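PDB 5AQ1: glucose-6-phosphate dehydrogenase from Trypanosoma cruzi, which catalyses the NADP-dependent oxidation of glucose 6-phosphate to 6-phosphogluconolactone, the entry reaction of the pentose phosphate pathway, which supplies NADPH for redox balance. Local coordinates for residues L33-L38 against G60-D65. Sequence-based numbering, arbitrary orientation.
Sequences LTIVVL and GMLPRD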
loop_
_atom_site.group_PDB
_atom_site.type_symbol
_atom_site.label_atom_id
_atom_site.label_comp_id
_atom_site.label_asym_id
_atom_site.label_seq_id
_atom_site.Cartn_x
_atom_site.Cartn_y
_atom_site.Cartn_z
ATOM N N LEU B 33 4.040 3.237 52.448
ATOM C CA LEU B 33 3.119 3.777 51.450
ATOM C C LEU B 33 1.893 4.362 52.137
ATOM O O LEU B 33 1.193 3.662 52.869
ATOM C CB LEU B 33 2.679 2.685 50.471
ATOM C CG LEU B 33 1.679 3.101 49.382
ATOM C CD1 LEU B 33 2.187 4.283 48.569
ATOM C CD2 LEU B 33 1.373 1.928 48.468
ATOM N N THR B 34 1.641 5.645 51.899
ATOM C CA THR B 34 0.466 6.318 52.429
ATOM C C THR B 34 -0.356 6.888 51.273
ATOM O O THR B 34 0.147 7.681 50.478
ATOM C CB THR B 34 0.854 7.447 53.405
ATOM O OG1 THR B 34 1.765 6.944 54.391
ATOM C CG2 THR B 34 -0.377 8.003 54.107
ATOM N N ILE B 35 -1.618 6.466 51.189
ATOM C CA ILE B 35 -2.557 6.957 50.184
ATOM C C ILE B 35 -3.591 7.852 50.866
ATOM O O ILE B 35 -4.427 7.370 51.631
ATOM C CB ILE B 35 -3.265 5.791 49.463
ATOM C CG1 ILE B 35 -2.228 4.902 48.774
ATOM C CG2 ILE B 35 -4.281 6.317 48.452
ATOM C CD1 ILE B 35 -2.786 3.619 48.195
ATOM N N VAL B 36 -3.529 9.153 50.590
ATOM C CA VAL B 36 -4.431 10.120 51.212
ATOM C C VAL B 36 -5.563 10.481 50.251
ATOM O O VAL B 36 -5.327 11.071 49.195
ATOM C CB VAL B 36 -3.689 11.406 51.630
ATOM C CG1 VAL B 36 -4.608 12.317 52.429
ATOM C CG2 VAL B 36 -2.447 11.067 52.442
ATOM N N VAL B 37 -6.788 10.122 50.627
ATOM C CA VAL B 37 -7.974 10.448 49.846
ATOM C C VAL B 37 -8.596 11.724 50.404
ATOM O O VAL B 37 -9.307 11.691 51.411
ATOM C CB VAL B 37 -9.012 9.305 49.893
ATOM C CG1 VAL B 37 -10.201 9.620 48.991
ATOM C CG2 VAL B 37 -8.370 7.983 49.491
ATOM N N LEU B 38 -8.322 12.849 49.748
ATOM C CA LEU B 38 -8.913 14.125 50.138
ATOM C C LEU B 38 -10.317 14.249 49.540
ATOM O O LEU B 38 -10.517 14.017 48.347
ATOM C CB LEU B 38 -8.037 15.291 49.688
ATOM C CG LEU B 38 -6.714 15.438 50.445
ATOM C CD1 LEU B 38 -5.578 14.659 49.805
ATOM C CD2 LEU B 38 -6.337 16.908 50.580
ATOM N N GLY B 60 -3.509 -8.473 46.000
ATOM C CA GLY B 60 -2.110 -8.377 46.410
ATOM C C GLY B 60 -1.346 -7.284 45.683
ATOM O O GLY B 60 -0.133 -7.373 45.519
ATOM N N MET B 61 -2.060 -6.250 45.254
ATOM C CA MET B 61 -1.468 -5.172 44.470
ATOM C C MET B 61 -1.052 -3.995 45.350
ATOM O O MET B 61 -0.256 -3.163 44.930
ATOM C CB MET B 61 -2.454 -4.695 43.405
ATOM C CG MET B 61 -1.840 -4.569 42.024
ATOM S SD MET B 61 -2.085 -6.053 41.037
ATOM C CE MET B 61 -3.667 -5.668 40.306
ATOM N N LEU B 62 -1.621 -3.915 46.554
ATOM C CA LEU B 62 -1.168 -2.978 47.578
ATOM C C LEU B 62 -0.392 -3.744 48.635
ATOM O O LEU B 62 -0.668 -4.925 48.858
ATOM C CB LEU B 62 -2.354 -2.297 48.254
ATOM C CG LEU B 62 -3.211 -1.360 47.408
ATOM C CD1 LEU B 62 -4.351 -0.811 48.253
ATOM C CD2 LEU B 62 -2.373 -0.229 46.832
ATOM N N PRO B 63 0.575 -3.083 49.299
ATOM C CA PRO B 63 1.223 -3.738 50.435
ATOM C C PRO B 63 0.218 -4.020 51.551
ATOM O O PRO B 63 -0.705 -3.234 51.760
ATOM C CB PRO B 63 2.274 -2.716 50.896
ATOM C CG PRO B 63 2.441 -1.768 49.763
ATOM C CD PRO B 63 1.127 -1.739 49.048
ATOM N N ARG B 64 0.390 -5.141 52.244
ATOM C CA ARG B 64 -0.484 -5.500 53.363
ATOM C C ARG B 64 -0.486 -4.431 54.463
ATOM O O ARG B 64 -1.517 -4.198 55.097
ATOM C CB ARG B 64 -0.118 -6.879 53.913
ATOM C CG ARG B 64 -0.638 -8.027 53.036
ATOM C CD ARG B 64 0.447 -9.018 52.667
ATOM N NE ARG B 64 -0.108 -10.257 52.131
ATOM C CZ ARG B 64 0.626 -11.295 51.735
ATOM N NH1 ARG B 64 1.955 -11.252 51.801
ATOM N NH2 ARG B 64 0.029 -12.383 51.264
ATOM N N ASP B 65 0.647 -3.753 54.646
ATOM C CA ASP B 65 0.773 -2.687 55.651
ATOM C C ASP B 65 0.628 -1.263 55.074
ATOM O O ASP B 65 1.172 -0.306 55.630
ATOM C CB ASP B 65 2.094 -2.830 56.429
ATOM C CG ASP B 65 3.332 -2.740 55.540
ATOM O OD1 ASP B 65 3.205 -2.663 54.296
ATOM O OD2 ASP B 65 4.446 -2.755 56.099
#
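Leu33 and Pro63 bring the two backbones nearest to each other, with their CA atoms 7.8 Å apart, where loop 60-65 passes beside the start of strand 33-38, on the side toward which Leu33 and Ile35 point. The contact lies inside the first beta-alpha-beta crossover of the Rossmann-like coenzyme domain: strand 33-38 leads into helix 43-58, and the loop returns the chain to the neighbouring parallel strand 67-72. Gly60, with its positive phi, is the C-prime residue of the Schellman motif that ends the helix, and from there the chain turns back toward the sheet. With a separation too wide for pairing, the contact is made by apolar side chains alone. Ile35 and Leu62 meet at an oblique angle, the end methyl Ile35 CD1 lying 4.1 Å from one branch of the leucine, Leu62 CD2. Leu53 and Leu56 of helix 43-58 pack against Ile35 and Leu62 respectively, while Leu450 of helix 441-451 touches both Leu33 and Leu62, so Leu62 and Pro63 join a buried apolar layer on the sheet face that carries helix 43-58. With CG anti to the backbone nitrogen (chi1 179°), Leu33 reaches toward the loop and meets the Pro63 ring at about a right angle, Leu33 CD2 sitting 3.7 Å from Pro63 CD.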